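Local structure of histidine--tRNA ligase (Thermus thermophilus, 1H4V) at residues A[89-94]-A[298-303]; A[63-68]-A[78-83]. The protein joins L-histidine to tRNA(His) at the expense of ATP, as a homodimeric class II aminoacyl-tRNA synthetase. All blocks are in the same frame, centred on the assembly; numbering follows the deposited sequence.

Interaction 1: residues A[89-94]-A[298-303]; sequences AYLEHG and PRVPGV
Tyr90 and Val300 meet where the C-terminal end of helix 83-92 packs on the loop that leads into strand 302-308. This strand belongs to the large, mostly antiparallel sheet of the class II catalytic domain. The contact is purely apolar. Tyr90 turns its CG anti to the backbone N (chi1 174°), which sends the ring out from the helix toward the loop. Val300 meets the ring obliquely, at the side that carries CE2. Tyr90 CE2 lies 3.8 Å from Val300 CG1 and equally far from Val300 CG2. The fork of the valine is therefore set around one ring carbon. Val300 CG1 also lies 4.1 Å from Tyr90 CZ. Beyond the ring, Tyr90 OH is hydrogen-bonded to Gln100 OE1, which satisfies this buried hydroxyl. Leu132 of strand 123-132 touches both Tyr90 and Val300.

Leu91 adds a looser contact beside the ring. Its CD1 lies in the plane of the Tyr90 ring, 3.8 Å from Tyr90 CD2 at the ring edge. The same methyl is 4.4 Å from Val300 CG2. Leu91 CD1 is also 4.4 Å from Pro298 CD. Ser292 of helix 291-294 touches Leu91 and Val300, and its OG bonds to Pro298 O. Arg4 of the second subunit packs on Leu91, so the helix end also faces the dimer interface.

The helix stops in a Schellman motif. Gly94 takes a positive phi of 54°, Met95 N bonds to Tyr90 O, and Gly94 N reaches Leu91 O at 3.2 Å.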
ATOM      1  N   ALA A  89       5.966   3.195 -17.215  1.00 16.64           N
ATOM      2  CA  ALA A  89       5.847   4.486 -16.541  1.00 16.18           C
ATOM      3  C   ALA A  89       6.994   5.419 -16.950  1.00 15.07           C
ATOM      4  O   ALA A  89       6.786   6.617 -17.140  1.00 15.61           O
ATOM      5  CB  ALA A  89       5.838   4.291 -15.017  1.00 15.64           C
ATOM      6  N   TYR A  90       8.194   4.863 -17.079  1.00 13.37           N
ATOM      7  CA  TYR A  90       9.376   5.628 -17.471  1.00 16.92           C
ATOM      8  C   TYR A  90       9.100   6.268 -18.837  1.00 18.77           C
ATOM      9  O   TYR A  90       9.462   7.419 -19.096  1.00 18.46           O
ATOM     10  CB  TYR A  90      10.577   4.680 -17.563  1.00 17.71           C
ATOM     11  CG  TYR A  90      11.860   5.273 -18.105  1.00 19.04           C
ATOM     12  CD1 TYR A  90      12.855   5.741 -17.243  1.00 23.18           C
ATOM     13  CD2 TYR A  90      12.112   5.300 -19.478  1.00 16.67           C
ATOM     14  CE1 TYR A  90      14.081   6.216 -17.736  1.00 19.90           C
ATOM     15  CE2 TYR A  90      13.329   5.774 -19.984  1.00 16.39           C
ATOM     16  CZ  TYR A  90      14.311   6.226 -19.111  1.00 20.29           C
ATOM     17  OH  TYR A  90      15.526   6.667 -19.603  1.00 20.37           O
ATOM     18  N   LEU A  91       8.442   5.499 -19.696  1.00 18.61           N
ATOM     19  CA  LEU A  91       8.074   5.943 -21.032  1.00 20.06           C
ATOM     20  C   LEU A  91       6.976   7.000 -20.996  1.00 19.20           C
ATOM     21  O   LEU A  91       7.116   8.071 -21.589  1.00 17.90           O
ATOM     22  CB  LEU A  91       7.581   4.748 -21.858  1.00 19.76           C
ATOM     23  CG  LEU A  91       8.525   4.048 -22.841  1.00 20.54           C
ATOM     24  CD1 LEU A  91       9.985   4.330 -22.523  1.00 16.75           C
ATOM     25  CD2 LEU A  91       8.226   2.566 -22.819  1.00 13.78           C
ATOM     26  N   GLU A  92       5.890   6.702 -20.293  1.00 18.16           N
ATOM     27  CA  GLU A  92       4.763   7.618 -20.235  1.00 20.97           C
ATOM     28  C   GLU A  92       5.114   9.007 -19.712  1.00 21.44           C
ATOM     29  O   GLU A  92       4.611  10.011 -20.223  1.00 20.35           O
ATOM     30  CB  GLU A  92       3.633   7.019 -19.385  1.00 24.35           C
ATOM     31  CG  GLU A  92       2.325   7.799 -19.458  1.00 29.64           C
ATOM     32  CD  GLU A  92       1.159   7.096 -18.784  1.00 32.69           C
ATOM     33  OE1 GLU A  92       0.934   5.899 -19.062  1.00 37.51           O
ATOM     34  OE2 GLU A  92       0.455   7.744 -17.983  1.00 38.77           O
ATOM     35  N   HIS A  93       5.988   9.075 -18.714  1.00 20.89           N
ATOM     36  CA  HIS A  93       6.340  10.361 -18.132  1.00 20.68           C
ATOM     37  C   HIS A  93       7.601  11.016 -18.670  1.00 21.46           C
ATOM     38  O   HIS A  93       8.088  11.985 -18.098  1.00 21.45           O
ATOM     39  CB  HIS A  93       6.403  10.217 -16.614  1.00 21.90           C
ATOM     40  CG  HIS A  93       5.116   9.740 -16.024  1.00 26.28           C
ATOM     41  ND1 HIS A  93       3.988  10.532 -15.970  1.00 25.93           N
ATOM     42  CD2 HIS A  93       4.740   8.518 -15.570  1.00 27.68           C
ATOM     43  CE1 HIS A  93       2.972   9.818 -15.514  1.00 26.49           C
ATOM     44  NE2 HIS A  93       3.402   8.593 -15.265  1.00 28.78           N
ATOM     45  N   GLY A  94       8.105  10.497 -19.786  1.00 21.19           N
ATOM     46  CA  GLY A  94       9.294  11.047 -20.396  1.00 20.84           C
ATOM     47  C   GLY A  94      10.467  11.126 -19.441  1.00 23.85           C
ATOM     48  O   GLY A  94      11.157  12.145 -19.380  1.00 24.59           O
ATOM     49  N   PRO A 298      11.623   3.759 -27.275  1.00 23.13           N
ATOM     50  CA  PRO A 298      12.966   3.662 -27.847  1.00 23.47           C
ATOM     51  C   PRO A 298      13.770   2.654 -27.040  1.00 25.14           C
ATOM     52  O   PRO A 298      13.244   2.016 -26.125  1.00 25.19           O
ATOM     53  CB  PRO A 298      13.505   5.078 -27.686  1.00 21.62           C
ATOM     54  CG  PRO A 298      12.844   5.525 -26.409  1.00 23.99           C
ATOM     55  CD  PRO A 298      11.424   5.056 -26.607  1.00 21.34           C
ATOM     56  N   ARG A 299      15.043   2.511 -27.375  1.00 24.93           N
ATOM     57  CA  ARG A 299      15.903   1.595 -26.654  1.00 25.55           C
ATOM     58  C   ARG A 299      16.173   2.167 -25.268  1.00 24.12           C
ATOM     59  O   ARG A 299      16.569   3.320 -25.138  1.00 26.37           O
ATOM     60  CB  ARG A 299      17.229   1.425 -27.392  1.00 30.58           C
ATOM     61  CG  ARG A 299      18.309   0.751 -26.562  1.00 37.33           C
ATOM     62  CD  ARG A 299      19.661   0.805 -27.246  1.00 42.41           C
ATOM     63  NE  ARG A 299      20.657   0.023 -26.517  1.00 50.44           N
ATOM     64  CZ  ARG A 299      20.546  -1.281 -26.276  1.00 56.53           C
ATOM     65  NH1 ARG A 299      19.480  -1.949 -26.705  1.00 58.80           N
ATOM     66  NH2 ARG A 299      21.502  -1.922 -25.610  1.00 57.75           N
ATOM     67  N   VAL A 300      15.945   1.367 -24.234  1.00 23.31           N
ATOM     68  CA  VAL A 300      16.197   1.800 -22.863  1.00 21.12           C
ATOM     69  C   VAL A 300      16.834   0.666 -22.074  1.00 20.54           C
ATOM     70  O   VAL A 300      16.160  -0.282 -21.686  1.00 19.84           O
ATOM     71  CB  VAL A 300      14.906   2.216 -22.134  1.00 24.28           C
ATOM     72  CG1 VAL A 300      15.237   2.598 -20.681  1.00 20.65           C
ATOM     73  CG2 VAL A 300      14.242   3.386 -22.855  1.00 18.14           C
ATOM     74  N   PRO A 301      18.152   0.745 -21.842  1.00 20.81           N
ATOM     75  CA  PRO A 301      18.876  -0.288 -21.090  1.00 20.75           C
ATOM     76  C   PRO A 301      18.311  -0.353 -19.681  1.00 19.97           C
ATOM     77  O   PRO A 301      17.945   0.672 -19.109  1.00 20.04           O
ATOM     78  CB  PRO A 301      20.316   0.221 -21.087  1.00 23.13           C
ATOM     79  CG  PRO A 301      20.383   1.109 -22.305  1.00 23.78           C
ATOM     80  CD  PRO A 301      19.060   1.823 -22.261  1.00 21.98           C
ATOM     81  N   GLY A 302      18.247  -1.550 -19.112  1.00 18.70           N
ATOM     82  CA  GLY A 302      17.702  -1.661 -17.775  1.00 17.94           C
ATOM     83  C   GLY A 302      18.270  -2.812 -16.990  1.00 17.43           C
ATOM     84  O   GLY A 302      18.735  -3.795 -17.553  1.00 19.65           O
ATOM     85  N   VAL A 303      18.251  -2.680 -15.673  1.00 15.83           N
ATOM     86  CA  VAL A 303      18.747  -3.725 -14.800  1.00 14.40           C
ATOM     87  C   VAL A 303      18.067  -3.479 -13.467  1.00 14.62           C
ATOM     88  O   VAL A 303      17.844  -2.333 -13.079  1.00 17.48           O
ATOM     89  CB  VAL A 303      20.293  -3.667 -14.655  1.00 13.10           C
ATOM     90  CG1 VAL A 303      20.714  -2.362 -14.013  1.00 13.45           C
ATOM     91  CG2 VAL A 303      20.784  -4.843 -13.826  1.00 12.01           C
TER

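Interaction 2: residues A[63-68]-A[78-83]; sequences KEMFTF and LRPEGT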
ATOM      1  N   LYS A  63      -2.486 -18.065 -19.397  1.00 56.67           N
ATOM      2  CA  LYS A  63      -3.424 -18.724 -18.498  1.00 55.85           C
ATOM      3  C   LYS A  63      -3.139 -18.338 -17.061  1.00 53.87           C
ATOM      4  O   LYS A  63      -4.023 -18.384 -16.208  1.00 55.71           O
ATOM      5  CB  LYS A  63      -3.328 -20.252 -18.643  1.00 58.74           C
ATOM      6  CG  LYS A  63      -1.917 -20.831 -18.468  1.00 63.08           C
ATOM      7  CD  LYS A  63      -1.886 -22.349 -18.734  1.00 68.42           C
ATOM      8  CE  LYS A  63      -0.450 -22.903 -18.779  1.00 70.91           C
ATOM      9  NZ  LYS A  63      -0.375 -24.382 -19.027  1.00 71.38           N
ATOM     10  N   GLU A  64      -1.897 -17.951 -16.807  1.00 50.70           N
ATOM     11  CA  GLU A  64      -1.465 -17.570 -15.477  1.00 47.23           C
ATOM     12  C   GLU A  64      -1.534 -16.075 -15.157  1.00 41.58           C
ATOM     13  O   GLU A  64      -0.786 -15.584 -14.321  1.00 42.79           O
ATOM     14  CB  GLU A  64      -0.049 -18.103 -15.237  1.00 52.01           C
ATOM     15  CG  GLU A  64       0.008 -19.628 -15.183  1.00 61.72           C
ATOM     16  CD  GLU A  64       1.010 -20.128 -14.157  1.00 65.98           C
ATOM     17  OE1 GLU A  64       2.226 -19.910 -14.359  1.00 66.58           O
ATOM     18  OE2 GLU A  64       0.575 -20.726 -13.144  1.00 66.30           O
ATOM     19  N   MET A  65      -2.443 -15.363 -15.813  1.00 36.27           N
ATOM     20  CA  MET A  65      -2.633 -13.930 -15.585  1.00 31.32           C
ATOM     21  C   MET A  65      -4.127 -13.610 -15.526  1.00 29.46           C
ATOM     22  O   MET A  65      -4.901 -14.106 -16.342  1.00 28.87           O
ATOM     23  CB  MET A  65      -2.003 -13.110 -16.716  1.00 32.39           C
ATOM     24  CG  MET A  65      -0.530 -12.772 -16.543  1.00 33.31           C
ATOM     25  SD  MET A  65       0.158 -11.917 -18.006  1.00 40.02           S
ATOM     26  CE  MET A  65      -1.229 -10.979 -18.570  1.00 32.79           C
ATOM     27  N   PHE A  66      -4.536 -12.794 -14.560  1.00 26.62           N
ATOM     28  CA  PHE A  66      -5.939 -12.426 -14.458  1.00 24.27           C
ATOM     29  C   PHE A  66      -6.191 -11.336 -15.488  1.00 25.25           C
ATOM     30  O   PHE A  66      -5.727 -10.210 -15.342  1.00 25.34           O
ATOM     31  CB  PHE A  66      -6.288 -11.902 -13.060  1.00 21.88           C
ATOM     32  CG  PHE A  66      -6.197 -12.935 -11.973  1.00 18.62           C
ATOM     33  CD1 PHE A  66      -5.079 -13.001 -11.152  1.00 16.16           C
ATOM     34  CD2 PHE A  66      -7.245 -13.822 -11.751  1.00 19.72           C
ATOM     35  CE1 PHE A  66      -5.006 -13.935 -10.116  1.00 17.97           C
ATOM     36  CE2 PHE A  66      -7.182 -14.763 -10.717  1.00 20.96           C
ATOM     37  CZ  PHE A  66      -6.063 -14.819  -9.898  1.00 17.78           C
ATOM     38  N   THR A  67      -6.928 -11.689 -16.532  1.00 25.53           N
ATOM     39  CA  THR A  67      -7.233 -10.774 -17.616  1.00 27.50           C
ATOM     40  C   THR A  67      -8.736 -10.601 -17.734  1.00 28.76           C
ATOM     41  O   THR A  67      -9.500 -11.479 -17.353  1.00 31.26           O
ATOM     42  CB  THR A  67      -6.683 -11.331 -18.936  1.00 27.10           C
ATOM     43  OG1 THR A  67      -5.285 -11.584 -18.789  1.00 29.82           O
ATOM     44  CG2 THR A  67      -6.891 -10.348 -20.079  1.00 29.06           C
ATOM     45  N   PHE A  68      -9.162  -9.464 -18.256  1.00 29.23           N
ATOM     46  CA  PHE A  68     -10.583  -9.211 -18.423  1.00 32.03           C
ATOM     47  C   PHE A  68     -10.752  -7.922 -19.197  1.00 33.47           C
ATOM     48  O   PHE A  68      -9.821  -7.132 -19.299  1.00 32.42           O
ATOM     49  CB  PHE A  68     -11.262  -9.105 -17.053  1.00 31.95           C
ATOM     50  CG  PHE A  68     -10.753  -7.970 -16.204  1.00 32.35           C
ATOM     51  CD1 PHE A  68     -11.362  -6.719 -16.251  1.00 32.62           C
ATOM     52  CD2 PHE A  68      -9.643  -8.144 -15.382  1.00 32.33           C
ATOM     53  CE1 PHE A  68     -10.869  -5.650 -15.491  1.00 34.07           C
ATOM     54  CE2 PHE A  68      -9.138  -7.089 -14.618  1.00 32.66           C
ATOM     55  CZ  PHE A  68      -9.754  -5.835 -14.673  1.00 35.09           C
ATOM     56  N   LEU A  78      -4.546  -7.748 -14.483  1.00 20.32           N
ATOM     57  CA  LEU A  78      -4.088  -7.475 -13.123  1.00 19.38           C
ATOM     58  C   LEU A  78      -2.565  -7.622 -13.126  1.00 18.51           C
ATOM     59  O   LEU A  78      -2.038  -8.616 -13.615  1.00 17.96           O
ATOM     60  CB  LEU A  78      -4.715  -8.480 -12.152  1.00 18.56           C
ATOM     61  CG  LEU A  78      -5.861  -8.026 -11.242  1.00 20.05           C
ATOM     62  CD1 LEU A  78      -6.831  -7.155 -11.991  1.00 23.50           C
ATOM     63  CD2 LEU A  78      -6.569  -9.237 -10.679  1.00 17.54           C
ATOM     64  N   ARG A  79      -1.871  -6.623 -12.591  1.00 18.15           N
ATOM     65  CA  ARG A  79      -0.412  -6.626 -12.540  1.00 20.10           C
ATOM     66  C   ARG A  79       0.207  -7.951 -12.057  1.00 19.91           C
ATOM     67  O   ARG A  79       0.027  -8.346 -10.905  1.00 21.32           O
ATOM     68  CB  ARG A  79       0.068  -5.494 -11.634  1.00 21.15           C
ATOM     69  CG  ARG A  79       1.568  -5.349 -11.588  1.00 22.42           C
ATOM     70  CD  ARG A  79       1.986  -4.762 -10.256  1.00 24.79           C
ATOM     71  NE  ARG A  79       1.547  -3.387 -10.110  1.00 29.00           N
ATOM     72  CZ  ARG A  79       1.175  -2.846  -8.961  1.00 22.14           C
ATOM     73  NH1 ARG A  79       1.177  -3.576  -7.859  1.00 19.84           N
ATOM     74  NH2 ARG A  79       0.828  -1.570  -8.915  1.00 23.61           N
ATOM     75  N   PRO A  80       0.949  -8.646 -12.941  1.00 18.50           N
ATOM     76  CA  PRO A  80       1.607  -9.922 -12.628  1.00 18.24           C
ATOM     77  C   PRO A  80       3.088  -9.765 -12.276  1.00 18.44           C
ATOM     78  O   PRO A  80       3.700 -10.662 -11.700  1.00 19.74           O
ATOM     79  CB  PRO A  80       1.435 -10.706 -13.916  1.00 11.74           C
ATOM     80  CG  PRO A  80       1.686  -9.646 -14.928  1.00 15.17           C
ATOM     81  CD  PRO A  80       0.903  -8.443 -14.401  1.00 15.20           C
ATOM     82  N   GLU A  81       3.658  -8.623 -12.646  1.00 20.03           N
ATOM     83  CA  GLU A  81       5.072  -8.330 -12.402  1.00 20.75           C
ATOM     84  C   GLU A  81       5.226  -6.821 -12.277  1.00 19.12           C
ATOM     85  O   GLU A  81       4.315  -6.070 -12.609  1.00 17.29           O
ATOM     86  CB  GLU A  81       5.935  -8.808 -13.575  1.00 18.32           C
ATOM     87  CG  GLU A  81       5.640  -8.059 -14.868  1.00 27.91           C
ATOM     88  CD  GLU A  81       6.774  -8.145 -15.875  1.00 36.46           C
ATOM     89  OE1 GLU A  81       7.140  -9.276 -16.263  1.00 41.46           O
ATOM     90  OE2 GLU A  81       7.301  -7.081 -16.276  1.00 33.71           O
ATOM     91  N   GLY A  82       6.392  -6.377 -11.832  1.00 20.06           N
ATOM     92  CA  GLY A  82       6.606  -4.953 -11.684  1.00 19.24           C
ATOM     93  C   GLY A  82       7.392  -4.262 -12.780  1.00 18.35           C
ATOM     94  O   GLY A  82       7.081  -3.119 -13.132  1.00 18.37           O
ATOM     95  N   THR A  83       8.390  -4.953 -13.327  1.00 18.47           N
ATOM     96  CA  THR A  83       9.273  -4.380 -14.350  1.00 17.69           C
ATOM     97  C   THR A  83       8.609  -3.729 -15.554  1.00 17.06           C
ATOM     98  O   THR A  83       8.878  -2.564 -15.836  1.00 16.23           O
ATOM     99  CB  THR A  83      10.301  -5.418 -14.865  1.00 20.49           C
ATOM    100  OG1 THR A  83      10.960  -6.035 -13.748  1.00 19.21           O
ATOM    101  CG2 THR A  83      11.363  -4.726 -15.737  1.00 18.17           C
TER
HETATM  102  O   HOH W   1      -2.568 -11.313 -13.212  1.00 18.70           O
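Phe66 and Leu78 pair antiparallel at the open end of the beta hairpin formed by strands 67-69 and 75-78; Leu78 N bonds to Phe66 O at 2.9 Å, nearly straight (165°). The return bond is replaced by a water. It accepts from Phe66 N and donates to Leu78 O, at 2.8 Å from each, so the two chains are already parting.

Leu78 fills the angle between two phenylalanines. Its CD2 presses on Phe66 CB at 3.6 Å and lies oblique to the Phe66 ring, which then turns off from Leu78. Its CD1 comes to the edge of the Phe68 ring, in its plane, 3.5 Å from Phe68 CE2. Phe68 CG sits between the backbone N and the carbonyl carbon (chi1 62°), which brings the ring edge back to Leu78. An alanine here lacks both branches, and a gap would probably open between Phe66 CB and the edge of the Phe68 ring, leaving that ring less firmly held. The second subunit closes this corner: its Phe44 meets Phe66 and Leu78, and its Phe68 meets Phe68 with nearly parallel planes.

Met65 crosses Pro80 obliquely. Met65 CG rests 3.9 Å from Pro80 CB, and Met65 SD lies 4.1 Å from Pro80 CG.

In the fold
The two interactions follow each other along the chain and share helix 83-92. Segment 78-83 of interaction 2 leads into its start, and segment 89-94 of interaction 1 carries its end. The centres of the contacts are 20 Å apart. Their nearest atoms are about 7 Å apart, so they do not touch. Both lie in the catalytic region and border neighbouring strands of its large sheet: Phe111 of strand 102-111 beside interaction 2, and Leu132 of strand 123-132 beside interaction 1. Both also reach the second subunit. Interaction 2 does so through aromatic rings. At interaction 1, His93 NE2 bonds to Asp11 OD2 of that subunit.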